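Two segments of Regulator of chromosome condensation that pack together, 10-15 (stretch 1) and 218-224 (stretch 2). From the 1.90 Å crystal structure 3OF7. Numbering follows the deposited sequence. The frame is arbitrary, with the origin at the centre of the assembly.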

# COMPACT_ATOMS: atom_id res chain seq x y z
N SER A 10 -15.37 -22.69 15.91
CA SER A 10 -16.52 -21.95 15.39
C SER A 10 -16.31 -20.43 15.36
O SER A 10 -17.16 -19.68 14.88
N HIS A 11 -15.16 -19.98 15.88
CA HIS A 11 -14.83 -18.56 15.89
C HIS A 11 -14.30 -18.05 14.54
O HIS A 11 -14.22 -16.83 14.33
N ILE A 12 -13.96 -18.97 13.65
CA ILE A 12 -13.36 -18.63 12.35
C ILE A 12 -14.35 -17.89 11.44
O ILE A 12 -15.42 -18.39 11.12
N ILE A 13 -13.97 -16.68 11.05
CA ILE A 13 -14.78 -15.89 10.12
C ILE A 13 -14.02 -15.55 8.82
O ILE A 13 -14.63 -15.16 7.83
N ASN A 14 -12.69 -15.70 8.85
CA ASN A 14 -11.83 -15.36 7.70
C ASN A 14 -10.99 -16.53 7.19
O ASN A 14 -10.48 -17.32 7.98
N ALA A 15 -10.84 -16.61 5.88
CA ALA A 15 -9.89 -17.53 5.26
C ALA A 15 -8.92 -16.77 4.35
O ALA A 15 -9.28 -15.74 3.78
N PHE A 218 -1.80 -7.11 11.41
CA PHE A 218 -2.10 -8.49 11.02
C PHE A 218 -3.55 -8.79 11.40
O PHE A 218 -4.05 -8.28 12.42
N LEU A 219 -4.21 -9.62 10.59
CA LEU A 219 -5.57 -10.09 10.87
C LEU A 219 -5.55 -11.61 10.94
O LEU A 219 -4.90 -12.26 10.10
N ASP A 220 -6.23 -12.18 11.92
CA ASP A 220 -6.28 -13.65 12.01
C ASP A 220 -7.65 -14.22 11.66
O ASP A 220 -8.60 -13.48 11.42
N GLU A 221 -7.74 -15.56 11.65
CA GLU A 221 -8.96 -16.27 11.26
C GLU A 221 -10.21 -15.87 12.03
O GLU A 221 -11.30 -15.86 11.46
N GLU A 222 -10.06 -15.55 13.32
CA GLU A 222 -11.23 -15.18 14.14
C GLU A 222 -11.58 -13.69 14.07
O GLU A 222 -12.59 -13.25 14.62
N GLY A 223 -10.74 -12.91 13.38
CA GLY A 223 -11.03 -11.50 13.19
C GLY A 223 -10.34 -10.58 14.19
O GLY A 223 -10.72 -9.42 14.32
N MET A 224 -9.34 -11.10 14.90
CA MET A 224 -8.55 -10.29 15.82
C MET A 224 -7.47 -9.55 15.02
O MET A 224 -6.87 -10.11 14.09

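Packing of residues 10-15 against the turn that follows the strand 218-220, a contact between segments some two hundred residues apart in one chain that buries 369 Å² in all. Glu221, Asn14 and Glu222 contribute most of this surface. Glu221 and Glu222 are the two central residues of a type I beta turn from Asp220 to Gly223, and the turn exposes the carbonyl of Glu221 to the other segment. Two successive amides converge on that oxygen: Ile13 N donates to Glu221 O at 2.8 Å and Asn14 N donates to the same Glu221 O at 3.0 Å, while Ile12 CA adds a CA-H...O contact to Glu221 O at 3.6 Å.

Asn14 (chi1 m, chi2 -44°) points toward the turn and carries its amide to the end of the strand, where ND2 donates to Asp220 O at 3.2 Å with a nearly straight N-H...O angle of 168°. The same ND2 lies 3.8 Å from Leu219 CD2 and 3.7 Å from Gly223 CA, so the amide nitrogen also has carbon neighbours; Leu219 (chi1 t, chi2 p) points toward the other segment.

The Glu221 side chain leaves sideways (chi1 m, chi2 t, chi3 97°). Its OE1 comes within 3.7 Å of Ile12 CD1, the tip of an m,t isoleucine that also points sideways. Water 1 donates to Glu221 OE1 and to Asn14 O, both at 2.7 Å, and so links the carboxylate to the backbone across the interface; Glu221 OE2 is hydrogen-bonded elsewhere in the structure.

Glu222 (chi1 p, chi2 t, chi3 -21°) lies beside His11. Its CA makes a CA-H...O contact with His11 O at 3.4 Å, and its OE1 is 3.9 Å from His11 CB, reaching the imidazole obliquely. His11 (chi1 m, chi2 -91°) starts toward the turn, but its end leads away.

Ile13 (chi1 p, chi2 t) starts sideways and its end comes nearer: CG1 is 3.7 Å from Glu222 O and CD1 is 4.0 Å from Gly223 CA. A CB on Gly223 would fall only 2.9 Å from Ile13 CD1, a clash, and its positive phi of 96° would also jam a CB against the preceding carbonyl oxygen.

Asp220 (chi1 p) points away from the other segment and binds the turn's own amides: OD1 accepts from Met224 N at 3.0 Å and takes weak hydrogen bonds from Glu222 N and Gly223 N, each at 3.1 Å.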

# COMPACT_ATOMS: atom_id res chain seq x y z
CB SER A 10 -17.77 -22.28 16.22
OG SER A 10 -17.65 -21.75 17.54
CB HIS A 11 -13.83 -18.25 17.01
CG HIS A 11 -14.38 -18.45 18.39
ND1 HIS A 11 -15.00 -17.45 19.10
CD2 HIS A 11 -14.42 -19.55 19.18
CE1 HIS A 11 -15.39 -17.91 20.27
NE2 HIS A 11 -15.05 -19.19 20.34
CB ILE A 12 -12.80 -19.88 11.64
CG1 ILE A 12 -11.63 -20.46 12.43
CG2 ILE A 12 -12.36 -19.55 10.21
CD1 ILE A 12 -11.10 -21.79 11.89
CB ILE A 13 -15.36 -14.60 10.78
CG1 ILE A 13 -14.23 -13.70 11.33
CG2 ILE A 13 -16.38 -14.97 11.87
CD1 ILE A 13 -14.68 -12.29 11.66
CB ASN A 14 -10.87 -14.22 8.06
CG ASN A 14 -11.58 -12.99 8.56
OD1 ASN A 14 -12.58 -12.56 8.00
ND2 ASN A 14 -11.05 -12.39 9.62
CB ALA A 15 -10.62 -18.62 4.48
CB PHE A 218 -1.20 -9.51 11.76
CG PHE A 218 0.28 -9.28 11.61
CD1 PHE A 218 1.01 -9.93 10.61
CD2 PHE A 218 0.97 -8.45 12.50
CE1 PHE A 218 2.39 -9.74 10.48
CE2 PHE A 218 2.35 -8.25 12.37
CZ PHE A 218 3.06 -8.89 11.36
CB LEU A 219 -6.54 -9.63 9.78
CG LEU A 219 -8.02 -10.00 9.89
CD1 LEU A 219 -8.67 -9.42 11.16
CD2 LEU A 219 -8.76 -9.50 8.64
CB ASP A 220 -5.72 -14.17 13.35
CG ASP A 220 -6.67 -13.98 14.52
OD1 ASP A 220 -7.86 -13.65 14.30
OD2 ASP A 220 -6.21 -14.17 15.67
CB GLU A 221 -8.77 -17.78 11.40
CG GLU A 221 -7.73 -18.38 10.50
CD GLU A 221 -7.59 -19.87 10.74
OE1 GLU A 221 -8.20 -20.65 9.98
OE2 GLU A 221 -6.88 -20.25 11.70
CB GLU A 222 -11.08 -15.66 15.60
CG GLU A 222 -10.09 -14.86 16.46
CD GLU A 222 -10.28 -15.09 17.97
OE1 GLU A 222 -11.38 -15.51 18.38
OE2 GLU A 222 -9.32 -14.85 18.74
CB MET A 224 -7.90 -11.17 16.90
CG MET A 224 -7.23 -10.42 18.06
SD MET A 224 -8.37 -9.64 19.24
CE MET A 224 -8.86 -11.07 20.22
O HOH W 1 -9.60 -19.85 7.83